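PDB 2XIG: ferric uptake regulation protein from Helicobacter pylori, which probably acts as an iron-responsive repressor, binding the operators of its target genes as a homodimer with ferrous iron as cofactor. Local coordinates for residues Gly40-Pro45 with Ala92-His97; His99-Cys102 with Lys107-Glu110; Pro114-Arg119 with His134-Phe139. The protein carries 2 engineered substitutions. All coordinates share one frame; numbering follows the deposited sequence.

Interaction 1 of 3, residues Gly40-Pro45 with Ala92-His97. With ZN (zinc ion), chain L; ZN (zinc ion), chain N.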
loop_
_atom_site.group_PDB
_atom_site.type_symbol
_atom_site.label_atom_id
_atom_site.label_comp_id
_atom_site.label_asym_id
_atom_site.label_seq_id
_atom_site.Cartn_x
_atom_site.Cartn_y
_atom_site.Cartn_z
ATOM N N GLY C 40 6.865 -8.145 27.466
ATOM C CA GLY C 40 6.734 -9.442 26.832
ATOM C C GLY C 40 6.341 -9.334 25.370
ATOM O O GLY C 40 6.091 -10.341 24.712
ATOM N N THR C 41 6.288 -8.110 24.852
ATOM C CA THR C 41 5.886 -7.910 23.464
ATOM C C THR C 41 6.889 -7.016 22.710
ATOM O O THR C 41 8.018 -6.829 23.164
ATOM C CB THR C 41 4.434 -7.375 23.396
ATOM O OG1 THR C 41 3.979 -7.335 22.035
ATOM C CG2 THR C 41 4.326 -6.004 24.055
ATOM N N HIS C 42 6.497 -6.495 21.553
ATOM C CA HIS C 42 7.348 -5.555 20.825
ATOM C C HIS C 42 6.656 -4.205 20.844
ATOM O O HIS C 42 5.487 -4.110 20.510
ATOM C CB HIS C 42 7.575 -5.998 19.383
ATOM C CG HIS C 42 8.169 -7.365 19.249
ATOM N ND1 HIS C 42 7.490 -8.501 19.622
ATOM C CD2 HIS C 42 9.362 -7.779 18.759
ATOM C CE1 HIS C 42 8.245 -9.559 19.384
ATOM N NE2 HIS C 42 9.380 -9.147 18.850
ATOM N N LEU C 43 7.374 -3.160 21.227
ATOM C CA LEU C 43 6.732 -1.877 21.509
ATOM C C LEU C 43 7.037 -0.807 20.467
ATOM O O LEU C 43 8.151 -0.719 19.968
ATOM C CB LEU C 43 7.151 -1.377 22.894
ATOM C CG LEU C 43 6.696 -2.226 24.084
ATOM C CD1 LEU C 43 7.213 -1.630 25.391
ATOM C CD2 LEU C 43 5.178 -2.353 24.108
ATOM N N SER C 44 6.037 0.012 20.148
ATOM C CA SER C 44 6.259 1.166 19.292
ATOM C C SER C 44 6.833 2.311 20.115
ATOM O O SER C 44 6.672 2.349 21.332
ATOM C CB SER C 44 4.937 1.610 18.648
ATOM O OG SER C 44 4.060 2.096 19.644
ATOM N N PRO C 45 7.507 3.260 19.455
ATOM C CA PRO C 45 7.975 4.451 20.166
ATOM C C PRO C 45 6.848 5.160 20.928
ATOM O O PRO C 45 7.083 5.638 22.036
ATOM C CB PRO C 45 8.511 5.334 19.039
ATOM C CG PRO C 45 8.923 4.366 17.981
ATOM C CD PRO C 45 7.894 3.273 18.033
ATOM N N ALA C 92 17.527 -6.463 23.143
ATOM C CA ALA C 92 18.388 -7.289 22.301
ATOM C C ALA C 92 18.796 -8.585 22.999
ATOM O O ALA C 92 19.115 -9.572 22.343
ATOM C CB ALA C 92 19.628 -6.506 21.880
ATOM N N ALA C 93 18.778 -8.574 24.328
ATOM C CA ALA C 93 19.239 -9.726 25.112
ATOM C C ALA C 93 18.201 -10.855 25.185
ATOM O O ALA C 93 17.721 -11.202 26.267
ATOM C CB ALA C 93 19.639 -9.274 26.508
ATOM N N LYS C 94 17.866 -11.409 24.019
ATOM C CA LYS C 94 16.894 -12.496 23.863
ATOM C C LYS C 94 17.445 -13.492 22.846
ATOM O O LYS C 94 18.181 -13.108 21.938
ATOM C CB LYS C 94 15.529 -11.962 23.358
ATOM C CG LYS C 94 14.653 -11.280 24.415
ATOM C CD LYS C 94 13.457 -10.495 23.791
ATOM C CE LYS C 94 12.424 -11.398 23.126
ATOM N NZ LYS C 94 11.224 -10.579 22.650
ATOM N N GLU C 95 17.086 -14.767 23.003
ATOM C CA GLU C 95 17.454 -15.824 22.061
ATOM C C GLU C 95 17.044 -15.431 20.632
ATOM O O GLU C 95 16.044 -14.731 20.436
ATOM C CB GLU C 95 16.757 -17.135 22.472
ATOM C CG GLU C 95 16.716 -18.244 21.412
ATOM C CD GLU C 95 17.599 -19.445 21.747
ATOM O OE1 GLU C 95 18.273 -19.970 20.833
ATOM O OE2 GLU C 95 17.612 -19.873 22.919
ATOM N N HIS C 96 17.814 -15.868 19.639
ATOM C CA HIS C 96 17.462 -15.565 18.252
ATOM C C HIS C 96 16.068 -16.044 17.915
ATOM O O HIS C 96 15.696 -17.166 18.223
ATOM C CB HIS C 96 18.406 -16.217 17.249
ATOM C CG HIS C 96 17.897 -16.133 15.847
ATOM N ND1 HIS C 96 17.971 -14.973 15.106
ATOM C CD2 HIS C 96 17.244 -17.033 15.074
ATOM C CE1 HIS C 96 17.409 -15.169 13.927
ATOM N NE2 HIS C 96 16.957 -16.409 13.884
ATOM N N HIS C 97 15.296 -15.197 17.246
ATOM C CA HIS C 97 13.996 -15.626 16.775
ATOM C C HIS C 97 13.589 -14.798 15.570
ATOM O O HIS C 97 14.102 -13.701 15.328
ATOM C CB HIS C 97 12.944 -15.441 17.863
ATOM C CG HIS C 97 12.813 -14.022 18.311
ATOM N ND1 HIS C 97 13.609 -13.479 19.298
ATOM C CD2 HIS C 97 12.010 -13.021 17.883
ATOM C CE1 HIS C 97 13.291 -12.208 19.467
ATOM N NE2 HIS C 97 12.328 -11.908 18.615
HETATM ZN ZN ZN L . 11.244 -10.137 18.287
HETATM ZN ZN ZN N . 15.985 -17.286 12.192
HETATM O O HOH W 1 9.811 -8.607 24.640
#
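The imidazole rings of H42 and H97 come from opposite directions to one zinc ion, which both bind through NE2, H97 NE2 lying at the edge of the H42 ring, near its plane. At the H97 ring the approach of H42 NE2 is oblique, while the carbonyl oxygen of E95 sits in its plane at the edge. This is the interdomain metal site of the Fur fold: H42 comes from the winged-helix DNA-binding domain, H97 from the start of the dimerization region. The metal bonds measure 2.2 Å from H42 NE2 to zinc and 2.1 Å from H97 NE2. E90, through both carboxylate oxygens, and H99 complete the shell.

The other ring nitrogen of H97, ND1, donates to E95 O at 3.0 Å, almost head-on to the carbonyl, 164° at the hydrogen. That bond fixes the rotation of the imidazole and leaves NE2 to the metal. A chi1 of 60° tucks the H97 ring back over its own chain, where ND1 meets E95 O.

K94 reaches in obliquely to the H42 ring, its ammonium held by a salt bridge to E110 and a hydrogen bond to E90. A water joins the segments as well: it donates to T41 O at 2.9 Å and accepts from K94 NZ at 3.1 Å.

Interaction 2 of 3, residues His99-Cys102 with Lys107-Glu110; sequences HIIC and KIIE. With ZN (zinc ion), chain L; ZN (zinc ion), chain M.
A beta hairpin in the dimerization region carries this contact, strand 98-102 turning back into strand 108-111, with a different zinc site at each end of the paired stretch. I100 and I109 form the hydrogen-bonded antiparallel pair: I100 N donates to I109 O and I109 N returns the bond to I100 O, each at 2.8 Å and nearly straight. Two residues on, next to the turn, C102 N gives a third bond to K107 O at 2.9 Å. The pairs H99 with E110 and I101 with I108 are non-hydrogen-bonded. Here CA-H...O contacts fill in, such as I108 CA to I100 O at 3.3 Å.

On one face I100 and I109 stand with their CB atoms 3.9 Å apart, and Y127 of the second subunit packs on both, so this side of the hairpin helps build the dimer interface. The other face carries H99, I101, I108 and E110. I101 and I108 run alongside each other, CG1 to CG1 at 4.2 Å, while I108 CG2 comes obliquely to H99 CD2 at 3.7 Å and props the imidazole whose NE2 binds the interdomain zinc. E110 belongs to the same surroundings, but its OE2 stays 3.9 Å from that zinc and is salt-bridged to K94 instead. In this structure it is therefore a second-shell residue, although its counterparts in relatives are thought to bind zinc.

At the turn end stands a four-cysteine zinc site, completed by C105, C142 and C145. C102 joins it with SG turned opposite its backbone N (chi1 179°), which sends the sulfur onward past the end of the strand, along its running direction, to the metal, 2.4 Å from SG to zinc.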
loop_
_atom_site.group_PDB
_atom_site.type_symbol
_atom_site.label_atom_id
_atom_site.label_comp_id
_atom_site.label_asym_id
_atom_site.label_seq_id
_atom_site.Cartn_x
_atom_site.Cartn_y
_atom_site.Cartn_z
ATOM N N HIS C 99 9.963 -13.701 13.023
ATOM C CA HIS C 99 8.692 -13.088 13.379
ATOM C C HIS C 99 7.538 -13.421 12.463
ATOM O O HIS C 99 7.673 -13.421 11.243
ATOM C CB HIS C 99 8.832 -11.572 13.427
ATOM C CG HIS C 99 9.807 -11.095 14.449
ATOM N ND1 HIS C 99 11.132 -10.854 14.152
ATOM C CD2 HIS C 99 9.661 -10.828 15.769
ATOM C CE1 HIS C 99 11.754 -10.439 15.239
ATOM N NE2 HIS C 99 10.884 -10.414 16.232
ATOM N N ILE C 100 6.397 -13.682 13.092
ATOM C CA ILE C 100 5.117 -13.774 12.411
ATOM C C ILE C 100 4.343 -12.497 12.755
ATOM O O ILE C 100 4.319 -12.076 13.901
ATOM C CB ILE C 100 4.354 -15.019 12.910
ATOM C CG1 ILE C 100 5.002 -16.283 12.344
ATOM C CG2 ILE C 100 2.882 -14.960 12.530
ATOM C CD1 ILE C 100 4.730 -17.542 13.152
ATOM N N ILE C 101 3.723 -11.876 11.760
ATOM C CA ILE C 101 3.001 -10.620 11.977
ATOM C C ILE C 101 1.626 -10.717 11.339
ATOM O O ILE C 101 1.513 -11.039 10.162
ATOM C CB ILE C 101 3.744 -9.411 11.350
ATOM C CG1 ILE C 101 5.194 -9.333 11.845
ATOM C CG2 ILE C 101 2.991 -8.104 11.618
ATOM C CD1 ILE C 101 6.184 -9.947 10.886
ATOM N N CYS C 102 0.581 -10.446 12.117
ATOM C CA CYS C 102 -0.776 -10.508 11.606
ATOM C C CYS C 102 -1.110 -9.237 10.831
ATOM O O CYS C 102 -0.990 -8.137 11.357
ATOM C CB CYS C 102 -1.788 -10.695 12.737
ATOM S SG CYS C 102 -3.473 -10.741 12.101
ATOM N N LYS C 107 -0.580 -8.018 15.543
ATOM C CA LYS C 107 0.051 -8.865 16.554
ATOM C C LYS C 107 1.336 -9.501 16.031
ATOM O O LYS C 107 1.400 -9.919 14.877
ATOM C CB LYS C 107 -0.934 -9.958 16.971
ATOM C CG LYS C 107 -0.361 -11.083 17.795
ATOM C CD LYS C 107 -1.377 -12.206 17.929
ATOM C CE LYS C 107 -2.686 -11.668 18.473
ATOM N NZ LYS C 107 -3.735 -12.711 18.523
ATOM N N ILE C 108 2.352 -9.593 16.891
ATOM C CA ILE C 108 3.621 -10.208 16.514
ATOM C C ILE C 108 3.831 -11.477 17.318
ATOM O O ILE C 108 3.672 -11.484 18.539
ATOM C CB ILE C 108 4.816 -9.250 16.724
ATOM C CG1 ILE C 108 4.706 -8.044 15.787
ATOM C CG2 ILE C 108 6.148 -9.984 16.505
ATOM C CD1 ILE C 108 5.474 -6.830 16.267
ATOM N N ILE C 109 4.157 -12.556 16.618
ATOM C CA ILE C 109 4.424 -13.835 17.254
ATOM C C ILE C 109 5.875 -14.213 16.964
ATOM O O ILE C 109 6.308 -14.175 15.816
ATOM C CB ILE C 109 3.476 -14.931 16.726
ATOM C CG1 ILE C 109 2.033 -14.640 17.150
ATOM C CG2 ILE C 109 3.903 -16.309 17.213
ATOM C CD1 ILE C 109 1.014 -15.543 16.488
ATOM N N GLU C 110 6.630 -14.549 18.007
ATOM C CA GLU C 110 8.029 -14.934 17.837
ATOM C C GLU C 110 8.133 -16.432 17.577
ATOM O O GLU C 110 7.347 -17.206 18.107
ATOM C CB GLU C 110 8.822 -14.606 19.104
ATOM C CG GLU C 110 8.754 -13.153 19.552
ATOM C CD GLU C 110 9.471 -12.928 20.883
ATOM O OE1 GLU C 110 10.005 -13.906 21.445
ATOM O OE2 GLU C 110 9.501 -11.781 21.366
HETATM ZN ZN ZN L . 11.244 -10.137 18.287
HETATM ZN ZN ZN M . -4.705 -10.790 14.132
#

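Interaction 3 of 3, residues Pro114-Arg119 with His134-Phe139. With ZN (zinc ion), chain N.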
loop_
_atom_site.group_PDB
_atom_site.type_symbol
_atom_site.label_atom_id
_atom_site.label_comp_id
_atom_site.label_asym_id
_atom_site.label_seq_id
_atom_site.Cartn_x
_atom_site.Cartn_y
_atom_site.Cartn_z
ATOM N N PRO C 114 14.336 -24.766 14.685
ATOM C CA PRO C 114 15.618 -25.387 14.344
ATOM C C PRO C 114 15.656 -25.939 12.919
ATOM O O PRO C 114 16.646 -25.717 12.222
ATOM C CB PRO C 114 15.729 -26.533 15.357
ATOM C CG PRO C 114 14.961 -26.051 16.544
ATOM C CD PRO C 114 13.811 -25.239 15.977
ATOM N N GLU C 115 14.615 -26.651 12.495
ATOM C CA GLU C 115 14.626 -27.267 11.167
ATOM C C GLU C 115 14.665 -26.242 10.025
ATOM O O GLU C 115 15.336 -26.444 9.012
ATOM C CB GLU C 115 13.462 -28.260 11.016
ATOM C CG GLU C 115 13.579 -29.455 11.972
ATOM C CD GLU C 115 12.518 -30.534 11.755
ATOM O OE1 GLU C 115 11.460 -30.248 11.148
ATOM O OE2 GLU C 115 12.747 -31.676 12.203
ATOM N N ILE C 116 13.954 -25.132 10.188
ATOM C CA ILE C 116 14.036 -24.061 9.205
ATOM C C ILE C 116 15.436 -23.463 9.227
ATOM O O ILE C 116 16.040 -23.213 8.181
ATOM C CB ILE C 116 13.017 -22.943 9.486
ATOM C CG1 ILE C 116 11.638 -23.359 8.988
ATOM C CG2 ILE C 116 13.461 -21.647 8.828
ATOM C CD1 ILE C 116 10.590 -22.274 9.106
ATOM N N GLU C 117 15.953 -23.232 10.429
ATOM C CA GLU C 117 17.299 -22.688 10.560
ATOM C C GLU C 117 18.309 -23.599 9.872
ATOM O O GLU C 117 19.189 -23.123 9.152
ATOM C CB GLU C 117 17.671 -22.479 12.030
ATOM C CG GLU C 117 16.767 -21.508 12.781
ATOM C CD GLU C 117 16.939 -20.054 12.349
ATOM O OE1 GLU C 117 18.022 -19.665 11.860
ATOM O OE2 GLU C 117 15.984 -19.286 12.505
ATOM N N ASN C 118 18.187 -24.908 10.087
ATOM C CA ASN C 118 19.088 -25.846 9.422
ATOM C C ASN C 118 18.904 -25.843 7.904
ATOM O O ASN C 118 19.882 -25.919 7.154
ATOM C CB ASN C 118 18.913 -27.264 9.965
ATOM C CG ASN C 118 19.927 -28.235 9.388
ATOM O OD1 ASN C 118 21.139 -28.016 9.473
ATOM N ND2 ASN C 118 19.437 -29.320 8.801
ATOM N N ARG C 119 17.653 -25.758 7.451
ATOM C CA ARG C 119 17.378 -25.787 6.013
ATOM C C ARG C 119 17.974 -24.590 5.270
ATOM O O ARG C 119 18.432 -24.723 4.136
ATOM C CB ARG C 119 15.879 -25.901 5.734
ATOM C CG ARG C 119 15.537 -25.990 4.248
ATOM C CD ARG C 119 16.216 -27.166 3.569
ATOM N NE ARG C 119 16.064 -27.115 2.116
ATOM C CZ ARG C 119 16.709 -27.905 1.266
ATOM N NH1 ARG C 119 17.560 -28.823 1.717
ATOM N NH2 ARG C 119 16.506 -27.780 -0.041
ATOM N N HIS C 134 20.244 -13.576 8.611
ATOM C CA HIS C 134 19.026 -13.645 7.826
ATOM C C HIS C 134 17.936 -12.801 8.455
ATOM O O HIS C 134 17.988 -12.482 9.639
ATOM C CB HIS C 134 18.569 -15.097 7.665
ATOM C CG HIS C 134 18.200 -15.759 8.951
ATOM N ND1 HIS C 134 19.127 -16.377 9.764
ATOM C CD2 HIS C 134 17.001 -15.909 9.565
ATOM C CE1 HIS C 134 18.517 -16.872 10.828
ATOM N NE2 HIS C 134 17.231 -16.602 10.730
ATOM N N ASP C 135 16.966 -12.420 7.630
ATOM C CA ASP C 135 15.791 -11.692 8.082
ATOM C C ASP C 135 14.602 -12.433 7.501
ATOM O O ASP C 135 14.494 -12.587 6.275
ATOM C CB ASP C 135 15.827 -10.249 7.572
ATOM C CG ASP C 135 14.647 -9.431 8.054
ATOM O OD1 ASP C 135 14.668 -8.981 9.216
ATOM O OD2 ASP C 135 13.697 -9.238 7.272
ATOM N N MET C 136 13.726 -12.920 8.374
ATOM C CA MET C 136 12.598 -13.726 7.947
ATOM C C MET C 136 11.355 -13.235 8.663
ATOM O O MET C 136 11.302 -13.229 9.889
ATOM C CB MET C 136 12.855 -15.207 8.254
ATOM C CG MET C 136 11.646 -16.121 8.085
ATOM S SD MET C 136 12.100 -17.859 8.349
ATOM C CE MET C 136 10.510 -18.658 8.381
ATOM N N LYS C 137 10.372 -12.786 7.886
ATOM C CA LYS C 137 9.095 -12.348 8.442
ATOM C C LYS C 137 7.995 -13.060 7.705
ATOM O O LYS C 137 8.034 -13.170 6.473
ATOM C CB LYS C 137 8.902 -10.840 8.291
ATOM C CG LYS C 137 9.954 -9.990 8.966
ATOM C CD LYS C 137 9.997 -8.610 8.327
ATOM C CE LYS C 137 11.343 -7.948 8.552
ATOM N NZ LYS C 137 11.743 -7.161 7.359
ATOM N N MET C 138 7.020 -13.567 8.449
ATOM C CA MET C 138 5.856 -14.165 7.821
ATOM C C MET C 138 4.618 -13.361 8.167
ATOM O O MET C 138 4.392 -13.039 9.321
ATOM C CB MET C 138 5.687 -15.615 8.236
ATOM C CG MET C 138 6.514 -16.574 7.394
ATOM S SD MET C 138 7.479 -17.610 8.468
ATOM C CE MET C 138 6.200 -18.500 9.325
ATOM N N PHE C 139 3.835 -13.026 7.149
ATOM C CA PHE C 139 2.638 -12.210 7.344
ATOM C C PHE C 139 1.419 -13.104 7.249
ATOM O O PHE C 139 1.297 -13.895 6.325
ATOM C CB PHE C 139 2.588 -11.094 6.298
ATOM C CG PHE C 139 3.720 -10.114 6.426
ATOM C CD1 PHE C 139 3.638 -9.069 7.331
ATOM C CD2 PHE C 139 4.884 -10.261 5.677
ATOM C CE1 PHE C 139 4.680 -8.168 7.475
ATOM C CE2 PHE C 139 5.931 -9.363 5.819
ATOM C CZ PHE C 139 5.825 -8.314 6.716
HETATM ZN ZN ZN N . 15.985 -17.286 12.192
#
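E117 leaves its helix with CG opposite the carbonyl carbon and then bends at chi2 (-70°), which brings the carboxylate up to the H134 ring. H134 in turn holds CG between its backbone N and carbonyl carbon (chi1 64°), and its ring reaches from strand 130-141 back to the helix. The two side chains cross at about a right angle, with carboxylate and ring planes 46° apart, and share a zinc ion of the dimerization region: E117 OE2 and H134 NE2 each lie 2.0 Å from the metal. H96 and D98, the latter through both oxygens, complete the site.

E117 grips with one oxygen. OE1 stands back from the zinc at 3.1 Å and comes obliquely to the ring, 3.0 Å from H134 CE1. Away from the metal, I116 CD1 meets M136 CE at 3.7 Å, so an apolar contact also ties helix to strand. The strand pairs antiparallel with a strand of the second subunit, extending the sheet across the dimer.

A shell of carboxylate oxygens and imidazole nitrogens, without sulfur, is of a kind that could also hold ferrous iron, consistent with the iron site proposed here.

In the fold
From the N terminus, the chain first runs through the winged-helix domain, and interaction 1 closes the longest loop, bringing the loop between helix 27-38 and helix 45-52 against the linker that leaves strand 86-91. Interaction 2 then closes a tight hairpin, and interaction 3 joins helix 114-126 to strand 130-141. The three follow in series, neither nesting nor crossing. They meet through metals and a sheet: interactions 1 and 2 share one zinc, interactions 1 and 3 another, with H96 and H97 facing different sites from adjacent positions. Strand 98-102 lies between 108-111 and 130-141, so interactions 2 and 3 are neighbours in the sheet, and both reach the second subunit.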